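Local coordinates for flagellar basal body protein (Helicobacter pylori, PDB 5NPY) that probably builds part of the curved flagellar hook, the flexible joint that links the basal body to the filament, at residues Glu167-Ser175 with Pro542-Gly550; Asp449-Ser457 with Lys465-Gly473. All coordinates share one frame; numbering follows the deposited sequence.

Contact 1: Glu167-Ser175 with Pro542-Gly550; sequences EKLHGNTLS and PILGWDEEG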
loop_
_atom_site.group_PDB
_atom_site.type_symbol
_atom_site.label_atom_id
_atom_site.label_comp_id
_atom_site.label_asym_id
_atom_site.label_seq_id
_atom_site.Cartn_x
_atom_site.Cartn_y
_atom_site.Cartn_z
ATOM N N GLU A 167 21.904 -7.154 5.739
ATOM C CA GLU A 167 22.697 -7.356 6.945
ATOM C C GLU A 167 23.346 -8.734 6.973
ATOM O O GLU A 167 24.475 -8.870 7.453
ATOM C CB GLU A 167 21.843 -7.114 8.186
ATOM C CG GLU A 167 21.782 -5.638 8.552
ATOM C CD GLU A 167 20.582 -5.296 9.402
ATOM O OE1 GLU A 167 19.739 -4.488 8.943
ATOM O OE2 GLU A 167 20.483 -5.843 10.524
ATOM N N LYS A 168 22.673 -9.772 6.455
ATOM C CA LYS A 168 23.353 -11.062 6.316
ATOM C C LYS A 168 24.433 -11.019 5.241
ATOM O O LYS A 168 25.385 -11.803 5.306
ATOM C CB LYS A 168 22.346 -12.183 6.017
ATOM C CG LYS A 168 21.227 -12.278 7.049
ATOM C CD LYS A 168 20.452 -13.595 6.971
ATOM C CE LYS A 168 19.263 -13.596 7.950
ATOM N NZ LYS A 168 19.508 -14.395 9.198
ATOM N N LEU A 169 24.323 -10.093 4.282
ATOM C CA LEU A 169 25.276 -9.962 3.191
ATOM C C LEU A 169 26.619 -9.390 3.629
ATOM O O LEU A 169 27.531 -9.324 2.799
ATOM C CB LEU A 169 24.691 -9.079 2.082
ATOM C CG LEU A 169 24.043 -9.656 0.820
ATOM C CD1 LEU A 169 23.738 -8.503 -0.143
ATOM C CD2 LEU A 169 24.933 -10.689 0.141
ATOM N N HIS A 170 26.763 -8.941 4.882
ATOM C CA HIS A 170 28.069 -8.570 5.420
ATOM C C HIS A 170 28.543 -9.541 6.495
ATOM O O HIS A 170 29.509 -9.240 7.211
ATOM C CB HIS A 170 28.074 -7.124 5.947
ATOM C CG HIS A 170 27.114 -6.856 7.072
ATOM N ND1 HIS A 170 27.051 -7.631 8.212
ATOM C CD2 HIS A 170 26.207 -5.866 7.246
ATOM C CE1 HIS A 170 26.134 -7.142 9.029
ATOM N NE2 HIS A 170 25.605 -6.073 8.465
ATOM N N GLY A 171 27.903 -10.709 6.602
ATOM C CA GLY A 171 28.271 -11.737 7.560
ATOM C C GLY A 171 29.656 -12.320 7.357
ATOM O O GLY A 171 30.373 -11.931 6.432
ATOM N N ASN A 172 30.043 -13.269 8.210
ATOM C CA ASN A 172 31.423 -13.736 8.253
ATOM C C ASN A 172 31.561 -15.245 8.095
ATOM O O ASN A 172 32.650 -15.776 8.328
ATOM C CB ASN A 172 32.091 -13.312 9.566
ATOM C CG ASN A 172 31.644 -14.161 10.748
ATOM O OD1 ASN A 172 30.550 -14.739 10.751
ATOM N ND2 ASN A 172 32.497 -14.242 11.766
ATOM N N THR A 173 30.502 -15.953 7.728
ATOM C CA THR A 173 30.562 -17.401 7.553
ATOM C C THR A 173 30.318 -17.741 6.088
ATOM O O THR A 173 29.234 -17.472 5.557
ATOM C CB THR A 173 29.549 -18.105 8.451
ATOM O OG1 THR A 173 29.950 -17.951 9.819
ATOM C CG2 THR A 173 29.461 -19.586 8.100
ATOM N N LEU A 174 31.322 -18.340 5.451
ATOM C CA LEU A 174 31.295 -18.658 4.030
ATOM C C LEU A 174 31.040 -20.144 3.832
ATOM O O LEU A 174 31.531 -20.971 4.604
ATOM C CB LEU A 174 32.619 -18.265 3.370
ATOM C CG LEU A 174 33.096 -16.858 3.729
ATOM C CD1 LEU A 174 34.463 -16.558 3.094
ATOM C CD2 LEU A 174 32.047 -15.803 3.332
ATOM N N SER A 175 30.291 -20.479 2.786
ATOM C CA SER A 175 29.977 -21.868 2.479
ATOM C C SER A 175 29.859 -22.005 0.967
ATOM O O SER A 175 29.909 -21.004 0.239
ATOM C CB SER A 175 28.690 -22.315 3.193
ATOM O OG SER A 175 27.525 -21.788 2.585
ATOM N N PRO A 542 43.131 -14.375 7.733
ATOM C CA PRO A 542 42.415 -13.917 6.539
ATOM C C PRO A 542 41.531 -12.737 6.879
ATOM O O PRO A 542 40.878 -12.706 7.924
ATOM C CB PRO A 542 41.595 -15.142 6.123
ATOM C CG PRO A 542 41.353 -15.857 7.408
ATOM C CD PRO A 542 42.606 -15.664 8.222
ATOM N N ILE A 543 41.533 -11.750 5.996
ATOM C CA ILE A 543 40.765 -10.528 6.184
ATOM C C ILE A 543 39.521 -10.615 5.307
ATOM O O ILE A 543 39.625 -10.716 4.076
ATOM C CB ILE A 543 41.608 -9.288 5.848
ATOM C CG1 ILE A 543 42.966 -9.361 6.549
ATOM C CG2 ILE A 543 40.862 -8.011 6.218
ATOM C CD1 ILE A 543 44.021 -8.460 5.918
ATOM N N LEU A 544 38.347 -10.605 5.943
ATOM C CA LEU A 544 37.081 -10.634 5.220
ATOM C C LEU A 544 37.061 -9.530 4.176
ATOM O O LEU A 544 37.417 -8.385 4.463
ATOM C CB LEU A 544 35.919 -10.465 6.197
ATOM C CG LEU A 544 34.565 -11.099 5.877
ATOM C CD1 LEU A 544 34.683 -12.602 5.881
ATOM C CD2 LEU A 544 33.523 -10.648 6.893
ATOM N N GLY A 545 36.654 -9.885 2.955
ATOM C CA GLY A 545 36.882 -9.020 1.808
ATOM C C GLY A 545 36.105 -7.722 1.825
ATOM O O GLY A 545 36.476 -6.785 1.110
ATOM N N TRP A 546 35.056 -7.639 2.638
ATOM C CA TRP A 546 34.105 -6.540 2.608
ATOM C C TRP A 546 33.962 -5.942 3.998
ATOM O O TRP A 546 34.127 -6.635 5.005
ATOM C CB TRP A 546 32.736 -7.018 2.102
ATOM C CG TRP A 546 32.265 -8.307 2.756
ATOM C CD1 TRP A 546 31.703 -8.449 4.003
ATOM C CD2 TRP A 546 32.317 -9.628 2.192
ATOM N NE1 TRP A 546 31.403 -9.771 4.241
ATOM C CE2 TRP A 546 31.766 -10.516 3.149
ATOM C CE3 TRP A 546 32.778 -10.145 0.978
ATOM C CZ2 TRP A 546 31.654 -11.893 2.919
ATOM C CZ3 TRP A 546 32.666 -11.507 0.752
ATOM C CH2 TRP A 546 32.112 -12.367 1.718
ATOM N N ASP A 547 33.623 -4.654 4.042
ATOM C CA ASP A 547 33.515 -3.911 5.294
ATOM C C ASP A 547 32.161 -4.176 5.960
ATOM O O ASP A 547 31.391 -5.045 5.541
ATOM C CB ASP A 547 33.737 -2.423 5.037
ATOM C CG ASP A 547 33.099 -1.953 3.739
ATOM O OD1 ASP A 547 33.420 -0.831 3.296
ATOM O OD2 ASP A 547 32.290 -2.708 3.154
ATOM N N GLU A 548 31.855 -3.429 7.025
ATOM C CA GLU A 548 30.546 -3.554 7.657
ATOM C C GLU A 548 29.429 -3.058 6.750
ATOM O O GLU A 548 28.281 -3.489 6.909
ATOM C CB GLU A 548 30.506 -2.797 8.986
ATOM C CG GLU A 548 31.478 -3.306 10.049
ATOM C CD GLU A 548 32.859 -2.667 9.950
ATOM O OE1 GLU A 548 33.413 -2.599 8.830
ATOM O OE2 GLU A 548 33.389 -2.228 10.995
ATOM N N GLU A 549 29.736 -2.267 5.745
ATOM C CA GLU A 549 28.662 -1.857 4.872
ATOM C C GLU A 549 28.342 -2.900 3.821
ATOM O O GLU A 549 27.273 -2.878 3.222
ATOM C CB GLU A 549 29.016 -0.572 4.167
ATOM C CG GLU A 549 29.901 0.319 4.971
ATOM C CD GLU A 549 30.633 1.283 4.100
ATOM O OE1 GLU A 549 29.961 2.076 3.410
ATOM O OE2 GLU A 549 31.875 1.243 4.078
ATOM N N GLY A 550 29.257 -3.824 3.607
ATOM C CA GLY A 550 29.083 -4.803 2.572
ATOM C C GLY A 550 29.749 -4.337 1.298
ATOM O O GLY A 550 29.370 -4.740 0.230
#

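Contact 2: Asp449-Ser457 with Lys465-Gly473; sequences DKSENHDSS and KLLEASQDG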
loop_
_atom_site.group_PDB
_atom_site.type_symbol
_atom_site.label_atom_id
_atom_site.label_comp_id
_atom_site.label_asym_id
_atom_site.label_seq_id
_atom_site.Cartn_x
_atom_site.Cartn_y
_atom_site.Cartn_z
ATOM N N ASP A 449 -4.147 3.418 5.966
ATOM C CA ASP A 449 -3.674 4.696 6.475
ATOM C C ASP A 449 -2.227 5.000 6.152
ATOM O O ASP A 449 -1.807 6.137 6.357
ATOM C CB ASP A 449 -3.879 4.793 8.002
ATOM C CG ASP A 449 -3.059 3.777 8.773
ATOM O OD1 ASP A 449 -2.588 4.128 9.874
ATOM O OD2 ASP A 449 -2.893 2.635 8.278
ATOM N N LYS A 450 -1.462 4.021 5.683
ATOM C CA LYS A 450 -0.094 4.223 5.223
ATOM C C LYS A 450 0.389 2.923 4.597
ATOM O O LYS A 450 -0.147 1.840 4.869
ATOM C CB LYS A 450 0.852 4.629 6.355
ATOM C CG LYS A 450 1.172 3.466 7.339
ATOM C CD LYS A 450 2.053 3.970 8.500
ATOM C CE LYS A 450 2.406 2.855 9.477
ATOM N NZ LYS A 450 1.224 2.419 10.275
ATOM N N SER A 451 1.433 3.057 3.781
ATOM C CA SER A 451 2.222 1.984 3.194
ATOM C C SER A 451 3.649 2.112 3.722
ATOM O O SER A 451 3.918 2.879 4.653
ATOM C CB SER A 451 2.191 2.074 1.661
ATOM O OG SER A 451 2.769 3.305 1.239
ATOM N N GLU A 452 4.576 1.381 3.094
ATOM C CA GLU A 452 5.979 1.439 3.505
ATOM C C GLU A 452 6.548 2.857 3.437
ATOM O O GLU A 452 7.276 3.283 4.342
ATOM C CB GLU A 452 6.825 0.500 2.639
ATOM C CG GLU A 452 8.258 0.327 3.128
ATOM C CD GLU A 452 9.059 -0.610 2.247
ATOM O OE1 GLU A 452 10.261 -0.344 2.021
ATOM O OE2 GLU A 452 8.480 -1.610 1.770
ATOM N N ASN A 453 6.259 3.602 2.373
ATOM C CA ASN A 453 6.973 4.852 2.164
ATOM C C ASN A 453 6.102 6.103 2.149
ATOM O O ASN A 453 6.653 7.204 2.086
ATOM C CB ASN A 453 7.780 4.775 0.863
ATOM C CG ASN A 453 8.640 3.534 0.799
ATOM O OD1 ASN A 453 9.564 3.379 1.584
ATOM N ND2 ASN A 453 8.338 2.640 -0.137
ATOM N N HIS A 454 4.776 5.979 2.210
ATOM C CA HIS A 454 3.889 7.138 2.217
ATOM C C HIS A 454 2.751 6.899 3.202
ATOM O O HIS A 454 2.405 5.751 3.507
ATOM C CB HIS A 454 3.303 7.435 0.809
ATOM C CG HIS A 454 4.342 7.508 -0.264
ATOM N ND1 HIS A 454 4.891 8.698 -0.686
ATOM C CD2 HIS A 454 4.966 6.539 -0.973
ATOM C CE1 HIS A 454 5.794 8.463 -1.617
ATOM N NE2 HIS A 454 5.861 7.162 -1.812
ATOM N N ASP A 455 2.203 8.009 3.709
ATOM C CA ASP A 455 1.039 8.083 4.580
ATOM C C ASP A 455 -0.182 8.560 3.795
ATOM O O ASP A 455 -0.065 9.349 2.847
ATOM C CB ASP A 455 1.299 9.050 5.745
ATOM C CG ASP A 455 2.514 8.657 6.575
ATOM O OD1 ASP A 455 2.555 7.507 7.043
ATOM O OD2 ASP A 455 3.429 9.487 6.755
ATOM N N SER A 456 -1.361 8.089 4.207
ATOM C CA SER A 456 -2.588 8.541 3.581
ATOM C C SER A 456 -2.976 9.924 4.096
ATOM O O SER A 456 -2.630 10.324 5.217
ATOM C CB SER A 456 -3.724 7.546 3.805
ATOM O OG SER A 456 -3.386 6.278 3.274
ATOM N N SER A 457 -3.668 10.680 3.245
ATOM C CA SER A 457 -3.881 12.089 3.535
ATOM C C SER A 457 -5.162 12.574 2.884
ATOM O O SER A 457 -5.728 11.915 2.012
ATOM C CB SER A 457 -2.696 12.931 3.078
ATOM O OG SER A 457 -2.260 12.486 1.809
ATOM N N LYS A 465 -5.831 10.065 -5.142
ATOM C CA LYS A 465 -4.741 9.323 -5.765
ATOM C C LYS A 465 -4.311 8.195 -4.851
ATOM O O LYS A 465 -4.188 8.396 -3.642
ATOM C CB LYS A 465 -3.529 10.239 -6.032
ATOM C CG LYS A 465 -2.437 9.649 -6.889
ATOM C CD LYS A 465 -1.237 10.642 -7.042
ATOM C CE LYS A 465 -1.674 12.098 -7.293
ATOM N NZ LYS A 465 -2.121 12.368 -8.723
ATOM N N LEU A 466 -4.009 7.039 -5.443
ATOM C CA LEU A 466 -3.316 5.983 -4.721
ATOM C C LEU A 466 -1.805 6.187 -4.822
ATOM O O LEU A 466 -1.225 6.128 -5.910
ATOM C CB LEU A 466 -3.725 4.609 -5.240
ATOM C CG LEU A 466 -2.963 3.498 -4.510
ATOM C CD1 LEU A 466 -3.561 3.279 -3.099
ATOM C CD2 LEU A 466 -3.070 2.222 -5.320
ATOM N N LEU A 467 -1.180 6.444 -3.677
ATOM C CA LEU A 467 0.246 6.733 -3.606
ATOM C C LEU A 467 1.095 5.470 -3.689
ATOM O O LEU A 467 2.030 5.395 -4.496
ATOM C CB LEU A 467 0.560 7.458 -2.300
ATOM C CG LEU A 467 -0.411 8.594 -2.029
ATOM C CD1 LEU A 467 0.069 9.322 -0.797
ATOM C CD2 LEU A 467 -0.408 9.556 -3.259
ATOM N N GLU A 468 0.796 4.475 -2.849
ATOM C CA GLU A 468 1.601 3.262 -2.776
ATOM C C GLU A 468 0.770 2.139 -2.168
ATOM O O GLU A 468 -0.042 2.389 -1.281
ATOM C CB GLU A 468 2.857 3.490 -1.934
ATOM C CG GLU A 468 3.843 2.332 -1.897
ATOM C CD GLU A 468 5.010 2.614 -0.978
ATOM O OE1 GLU A 468 4.762 3.135 0.122
ATOM O OE2 GLU A 468 6.170 2.331 -1.358
ATOM N N ALA A 469 0.971 0.914 -2.662
ATOM C CA ALA A 469 0.397 -0.293 -2.067
ATOM C C ALA A 469 1.531 -1.225 -1.658
ATOM O O ALA A 469 2.294 -1.693 -2.507
ATOM C CB ALA A 469 -0.562 -1.007 -3.025
ATOM N N SER A 470 1.651 -1.459 -0.363
ATOM C CA SER A 470 2.635 -2.352 0.224
ATOM C C SER A 470 1.930 -3.633 0.667
ATOM O O SER A 470 0.804 -3.598 1.174
ATOM C CB SER A 470 3.340 -1.685 1.415
ATOM O OG SER A 470 4.004 -0.482 1.034
ATOM N N GLN A 471 2.598 -4.761 0.478
ATOM C CA GLN A 471 1.898 -6.028 0.565
ATOM C C GLN A 471 2.902 -7.163 0.436
ATOM O O GLN A 471 3.861 -7.067 -0.332
ATOM C CB GLN A 471 0.846 -6.132 -0.530
ATOM C CG GLN A 471 0.219 -7.442 -0.614
ATOM C CD GLN A 471 -0.234 -7.756 -1.970
ATOM O OE1 GLN A 471 -0.741 -8.762 -2.231
ATOM N NE2 GLN A 471 -0.055 -6.908 -2.861
ATOM N N ASP A 472 2.662 -8.242 1.168
ATOM C CA ASP A 472 3.632 -9.314 1.207
ATOM C C ASP A 472 3.387 -10.376 0.148
ATOM O O ASP A 472 4.233 -11.258 -0.015
ATOM C CB ASP A 472 3.655 -9.943 2.619
ATOM C CG ASP A 472 2.297 -10.494 3.050
ATOM O OD1 ASP A 472 2.270 -11.327 3.980
ATOM O OD2 ASP A 472 1.264 -10.096 2.475
ATOM N N GLY A 473 2.273 -10.324 -0.575
ATOM C CA GLY A 473 1.979 -11.372 -1.547
ATOM C C GLY A 473 2.766 -11.181 -2.832
ATOM O O GLY A 473 3.105 -10.064 -3.211
HETATM O O HOH W 1 6.033 -1.362 -0.504
#

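Contact 1: Glu167-Ser175 with Pro542-Gly550
Trp546 and Gly171 are joined by the one direct hydrogen bond of this contact: the indole NE1 lies 3.2 Å from Gly171 O, with an angle of 150° at the hydrogen. The carbonyl oxygen sits only 4° out of the ring plane, so the indole gives its N-H edge-on, as suits a large apolar side chain with a single polar atom to satisfy. With CG set between backbone N and carbonyl carbon (chi1 47°), the ring reaches the turn's last carbonyl. Leu169 O stands over one indole face, toward the rim; Leu544 CG, 3.7 Å above the plane, covers the opposite one.

An apolar contact extends the grip: Leu174 CD2 meets the six-membered end of the indole at Trp546 CH2, 3.8 Å away. The Leu544 CD2 methyl also packs on the backbone at Gly171 O (3.4 Å) and on Asn172 CB (4.0 Å).

The 167-175 segment belongs to the D1 domain of the hook-protein family; a type I turn from Lys168 to Gly171 takes the chain from helix 162-168 toward strand 173-176, and the late 542-550 segment packs against it. Arg504 makes a cation-pi contact with Trp546 and bonds Leu169 O.

Polar backbone meets a ring at the other end, where His170 CD2 approaches Glu548 O at 3.2 Å. Gly550 N bonds Asp547 O, closing a tight bend; with its positive phi, any side chain would jam against the preceding carbonyl O, so glycine fits.

Contact 2: Asp449-Ser457 with Lys465-Gly473
A classic beta bulge at Leu467 and Glu468, both facing Ser196 of the adjacent strand, brings two successive side chains of strand 465-471 toward the loop 449-457. Glu468 is the chief of these. Its CG lies anti to the backbone N (chi1 -174°) and the chain runs on extended, which carries the carboxylate up to the loop backbone. There OE1 accepts from Asn453 N at 2.7 Å, although the place of this oxygen is less sure in the model. OE2 accepts from Asn453 ND2 at 2.5 Å through its syn lone pair, with the amide and carboxylate planes 43° apart. Asparagine thus offers both a main-chain and a side-chain N-H to one carboxylate, a use to which glutamate's two oxygens are well fitted.

Ser470 takes the next position facing the loop. Its OG receives a nearly straight bond from Glu452 N, 2.8 Å long with an angle of 171° at the hydrogen, and a water 2.7 Å from Ser470 OG reaches weakly on to Glu452 OE2. A small hydroxyl suits this place, since Ser451 CB packs 3.2 Å from the same Ser470 OG. The imidazole of His454 turns its edge to the carboxylate, CD2 lying 3.6 Å from Glu468 OE1, while Leu467 CD1 gives the contact an apolar flank against His454 CB at 4.1 Å, with Asp455 O as a backbone neighbour.

Strand 465-471 is an outermost strand, within this chain, of a four-stranded sheet and pairs antiparallel with strand 192-198; the loop, which follows strand 442-447, is tied to the same neighbour by the backbone pairing of Ser457 with Val197.

The two contacts lie in separate parts of an elongated chain, their centres 33 Å apart and their nearest atoms about 12 Å apart, so neither touches the other. In sequence, contact 2 is nested within the long loop closed by contact 1: contact 1 joins segments 367 residues apart, bringing early and late parts of the chain together, whereas contact 2 joins a loop to the strand that follows after only a short interval. The centre of contact 2 is about 3 Å from the centre of the chain, that of contact 1 about 33 Å. None of the residues lining the tris-hydroxymethyl-methyl-ammonium pocket, which include Arg393 and Glu399, belongs to either contact.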